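Local coordinates for protein pectate lyase (Bacillus subtilis, PDB 5AMV) that cleaves polygalacturonate by calcium-dependent elimination, releasing oligosaccharides that carry an unsaturated galacturonosyl group at their non-reducing ends, at residues S315-A320 against V369-S374; I56-T61 against T129-S134. One frame throughout, in Å; residues are numbered along the deposited sequence.

Interaction 1: residues S315-A320 against V369-S374; sequences SSKIYA and VGWTPS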
# COMPACT_ATOMS: atom_id res chain seq x y z
N SER A 315 -12.80 15.55 -1.01
CA SER A 315 -13.93 14.89 -1.66
C SER A 315 -13.97 13.36 -1.38
O SER A 315 -14.60 12.60 -2.12
CB SER A 315 -13.89 15.19 -3.16
OG SER A 315 -15.08 14.76 -3.81
N SER A 316 -13.29 12.90 -0.33
CA SER A 316 -13.34 11.49 0.00
C SER A 316 -14.73 11.03 0.38
O SER A 316 -15.55 11.81 0.92
CB SER A 316 -12.35 11.10 1.12
OG SER A 316 -12.56 11.86 2.29
N LYS A 317 -15.02 9.77 0.09
CA LYS A 317 -16.32 9.22 0.42
C LYS A 317 -16.18 7.88 1.12
O LYS A 317 -16.66 6.86 0.64
CB LYS A 317 -17.18 9.15 -0.85
CG LYS A 317 -17.53 10.53 -1.39
CD LYS A 317 -18.21 10.45 -2.76
CE LYS A 317 -18.75 11.89 -3.16
NZ LYS A 317 -17.73 12.95 -3.14
N ILE A 318 -15.51 7.88 2.26
CA ILE A 318 -15.34 6.63 3.01
C ILE A 318 -16.66 6.26 3.70
O ILE A 318 -17.30 7.11 4.38
CB ILE A 318 -14.22 6.77 4.08
CG1 ILE A 318 -12.87 7.04 3.40
CG2 ILE A 318 -14.21 5.53 5.00
CD1 ILE A 318 -11.77 7.45 4.37
N TYR A 319 -17.06 5.01 3.50
CA TYR A 319 -18.22 4.43 4.14
C TYR A 319 -17.74 3.28 5.02
O TYR A 319 -17.34 2.21 4.52
CB TYR A 319 -19.20 3.98 3.05
CG TYR A 319 -20.60 3.67 3.53
CD1 TYR A 319 -20.88 2.47 4.18
CD2 TYR A 319 -21.63 4.56 3.29
CE1 TYR A 319 -22.19 2.14 4.65
CE2 TYR A 319 -22.93 4.26 3.72
CZ TYR A 319 -23.21 3.05 4.39
OH TYR A 319 -24.50 2.76 4.79
N ALA A 320 -17.76 3.52 6.33
CA ALA A 320 -17.12 2.60 7.25
C ALA A 320 -18.14 1.87 8.12
O ALA A 320 -19.08 2.49 8.64
CB ALA A 320 -16.10 3.36 8.12
N VAL A 369 -21.93 10.27 2.79
CA VAL A 369 -20.90 10.46 1.76
C VAL A 369 -21.50 10.30 0.37
O VAL A 369 -20.77 10.17 -0.61
CB VAL A 369 -19.70 9.46 1.97
CG1 VAL A 369 -18.76 9.97 3.09
CG2 VAL A 369 -20.23 8.05 2.23
N GLY A 370 -22.83 10.35 0.30
CA GLY A 370 -23.52 10.45 -0.99
C GLY A 370 -23.67 9.15 -1.75
O GLY A 370 -24.12 9.16 -2.93
N TRP A 371 -23.29 8.03 -1.12
CA TRP A 371 -23.49 6.69 -1.67
C TRP A 371 -23.61 5.65 -0.55
O TRP A 371 -23.25 5.95 0.60
CB TRP A 371 -22.33 6.30 -2.62
CG TRP A 371 -21.03 5.97 -1.86
CD1 TRP A 371 -20.28 6.82 -1.10
CD2 TRP A 371 -20.40 4.69 -1.78
NE1 TRP A 371 -19.20 6.14 -0.53
CE2 TRP A 371 -19.25 4.84 -0.94
CE3 TRP A 371 -20.67 3.44 -2.35
CZ2 TRP A 371 -18.38 3.77 -0.66
CZ3 TRP A 371 -19.80 2.36 -2.06
CH2 TRP A 371 -18.67 2.56 -1.23
N THR A 372 -24.14 4.48 -0.90
CA THR A 372 -24.20 3.32 0.01
C THR A 372 -23.70 2.08 -0.72
O THR A 372 -24.12 1.77 -1.85
CB THR A 372 -25.61 3.03 0.52
OG1 THR A 372 -26.52 3.07 -0.58
CG2 THR A 372 -26.02 4.06 1.56
N PRO A 373 -22.73 1.37 -0.10
CA PRO A 373 -22.18 0.19 -0.78
C PRO A 373 -23.25 -0.85 -1.04
O PRO A 373 -24.07 -1.10 -0.16
CB PRO A 373 -21.19 -0.39 0.22
CG PRO A 373 -20.99 0.63 1.28
CD PRO A 373 -21.97 1.75 1.10
N SER A 374 -23.22 -1.48 -2.21
CA SER A 374 -24.09 -2.64 -2.42
C SER A 374 -23.33 -3.97 -2.61
O SER A 374 -23.82 -5.04 -2.18
CB SER A 374 -25.06 -2.39 -3.59
OG SER A 374 -24.35 -1.86 -4.70
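Pro373 sits on the ring of Tyr319: its CD lies 3.3 Å from the centre of that ring and only 10° off the normal, a CH-pi contact over the middle of the face. The CG of Pro373 follows it, reaching CD1 of Tyr319. Elsewhere round the phenol, CG2 of Val369 comes up at the edge to CD2. Tyr319 also turns an edge toward the face of the six-membered ring of Trp371, with centroids 6.0 Å apart and planes at 61°. Closer to the backbone, CB of Tyr319 packs on CZ2 of Trp371 at 3.8 Å. CG of Tyr319 is anti to its backbone N (chi1 -165°), beside the carbonyl carbon, and from there the ring meets Pro373. An alanine in place of Tyr319 would probably leave Pro373 CD without its aromatic face and open a gap beside Val369 CG2.

The polar link is made by the indole: Trp371 NE1 donates to Lys317 O at 2.9 Å, with the oxygen close to the indole plane. Here a loop that follows the parallel beta-helix of this polysaccharide lyase 1 enzyme lies across strand 317-326, one of its coil strands. Upstream, the aliphatic part of Lys317 runs past Val369 in the opposite sense, CD coming 3.4 Å from Val369 O. Its chain then bends at the end, and NZ turns back to a weak hydrogen bond with Ser315 O. CG1 of Val369 rests 3.5 Å from Ile318 O. Farther out, Tyr346 stacks with the Tyr319 ring, Trp14 meets the indole, and His289 of the preceding coil touches both Trp371 and Pro373.

Interaction 2: residues I56-T61 against T129-S134; sequences IYIKGT and TTIVGS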
# COMPACT_ATOMS: atom_id res chain seq x y z
N ILE A 56 1.20 -17.57 -11.37
CA ILE A 56 2.59 -17.54 -10.94
C ILE A 56 2.63 -17.84 -9.47
O ILE A 56 2.09 -17.07 -8.68
CB ILE A 56 3.22 -16.15 -11.17
CG1 ILE A 56 3.24 -15.82 -12.67
CG2 ILE A 56 4.65 -16.06 -10.56
CD1 ILE A 56 3.61 -14.37 -12.98
N TYR A 57 3.26 -18.98 -9.11
CA TYR A 57 3.48 -19.36 -7.72
C TYR A 57 4.83 -18.81 -7.26
O TYR A 57 5.83 -19.06 -7.91
CB TYR A 57 3.54 -20.91 -7.57
CG TYR A 57 2.18 -21.51 -7.73
CD1 TYR A 57 1.24 -21.44 -6.69
CD2 TYR A 57 1.79 -22.10 -8.95
CE1 TYR A 57 -0.06 -21.99 -6.85
CE2 TYR A 57 0.53 -22.65 -9.09
CZ TYR A 57 -0.39 -22.58 -8.05
OH TYR A 57 -1.65 -23.12 -8.27
N ILE A 58 4.84 -18.11 -6.13
CA ILE A 58 6.11 -17.67 -5.53
C ILE A 58 6.58 -18.72 -4.55
O ILE A 58 5.89 -19.04 -3.55
CB ILE A 58 5.98 -16.25 -4.87
CG1 ILE A 58 5.56 -15.29 -5.99
CG2 ILE A 58 7.31 -15.88 -4.10
CD1 ILE A 58 6.04 -13.87 -5.92
N LYS A 59 7.77 -19.26 -4.84
CA LYS A 59 8.37 -20.26 -3.99
C LYS A 59 9.53 -19.67 -3.17
O LYS A 59 10.59 -19.30 -3.74
CB LYS A 59 8.83 -21.43 -4.89
CG LYS A 59 9.56 -22.51 -4.16
CD LYS A 59 9.94 -23.64 -5.11
CE LYS A 59 10.49 -24.80 -4.28
NZ LYS A 59 11.05 -25.84 -5.21
N GLY A 60 9.32 -19.58 -1.85
CA GLY A 60 10.37 -19.11 -0.93
C GLY A 60 10.49 -17.60 -1.01
O GLY A 60 9.52 -16.90 -1.31
N THR A 61 11.71 -17.11 -0.81
CA THR A 61 11.98 -15.65 -0.76
C THR A 61 12.57 -15.17 -2.07
O THR A 61 13.57 -15.75 -2.54
CB THR A 61 12.98 -15.40 0.36
OG1 THR A 61 12.35 -15.67 1.61
CG2 THR A 61 13.52 -13.92 0.37
N THR A 129 -3.59 -11.93 -14.53
CA THR A 129 -2.48 -12.58 -13.83
C THR A 129 -2.90 -12.87 -12.42
O THR A 129 -3.50 -11.99 -11.76
CB THR A 129 -1.27 -11.66 -13.78
OG1 THR A 129 -0.84 -11.34 -15.12
CG2 THR A 129 -0.12 -12.31 -13.04
N THR A 130 -2.58 -14.07 -11.94
CA THR A 130 -2.71 -14.43 -10.54
C THR A 130 -1.33 -14.77 -10.00
O THR A 130 -0.61 -15.57 -10.60
CB THR A 130 -3.64 -15.63 -10.32
OG1 THR A 130 -4.98 -15.27 -10.70
CG2 THR A 130 -3.58 -16.14 -8.82
N ILE A 131 -0.94 -14.11 -8.92
CA ILE A 131 0.35 -14.37 -8.28
C ILE A 131 0.06 -14.75 -6.84
O ILE A 131 -0.52 -13.97 -6.10
CB ILE A 131 1.31 -13.14 -8.32
CG1 ILE A 131 1.39 -12.53 -9.74
CG2 ILE A 131 2.71 -13.45 -7.64
CD1 ILE A 131 2.33 -11.30 -9.86
N VAL A 132 0.45 -15.97 -6.44
CA VAL A 132 0.11 -16.48 -5.13
C VAL A 132 1.34 -17.11 -4.47
O VAL A 132 2.16 -17.72 -5.15
CB VAL A 132 -1.08 -17.48 -5.11
CG1 VAL A 132 -2.38 -16.81 -5.67
CG2 VAL A 132 -0.76 -18.70 -5.93
N GLY A 133 1.46 -16.94 -3.17
CA GLY A 133 2.56 -17.59 -2.47
C GLY A 133 2.34 -19.07 -2.30
O GLY A 133 1.22 -19.53 -2.02
N SER A 134 3.42 -19.84 -2.46
CA SER A 134 3.37 -21.27 -2.17
C SER A 134 3.63 -21.50 -0.67
O SER A 134 4.61 -21.00 -0.12
CB SER A 134 4.41 -22.01 -3.02
OG SER A 134 4.04 -22.05 -4.38
O HOH W 1 7.22 -20.37 -0.28
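CG2 of Val132 approaches the phenol ring of Tyr57 obliquely, as does OG of Ser134 in the conformer modelled here, one of two. CG2 of Val132 comes 3.5 Å from CD1 of Tyr57, and the two side chains run alongside one another, pointing the same way. CG of Tyr57 is anti to its carbonyl carbon (chi1 -72°), beside the backbone N, and the ring it carries lies alongside Val132. Val32 and Thr34 of the neighbouring strand also touch this side chain.

Strands 54-58 and 129-133 are parallel neighbours near the N-terminal end of the beta-helix, where successive coils stack strand upon strand. In these segments their directions differ by 23°. Ile56 pairs with Ile131, Tyr57 with Val132 and Ile58 with Gly133, so the side chains of Tyr57 and Val132 leave one face of the sheet while Ile56, Ile58 and Ile131 leave the other. There CG2 of Ile131 lies 3.8 Å from both CG1 and CD1 of Ile58. Leu45 of helix 38-45 touches Ile56 and Ile131 on that same face.

Backbone bonds alternate in the parallel pattern. Ile56 N donates to Thr130 O, and Ile56 O accepts from Val132 N. One step on, Ile58 N donates to Val132 O, and Ser134 N reaches Ile58 O at 2.8 Å. Two CA-H...O contacts supplement them, one from Ile131 CA to Ile56 O and the other from Tyr57 CA to Val132 O. Farther along, a water bridges the two segments, accepting from Gly60 N at 2.7 Å and donating to Ser134 O at 2.7 Å.

How the interactions relate
Interaction 2 comes first along the chain and is complete before interaction 1 begins. Their centres lie 34 Å apart, with nearest atoms about 23 Å from each other, so the two do not touch. What joins them is the run of parallel strands along the beta-helix: from 54-58 and 129-133 it passes through 152-155, 194-197, 235-245, 266-274 and 287-296 to 317-326. Interaction 2 is strand-to-strand pairing near the start of this run, whereas interaction 1 lays a later loop on the strand near its other end. The two thus sit toward opposite ends of the scaffold that carries the calcium site and the galacturonate pocket.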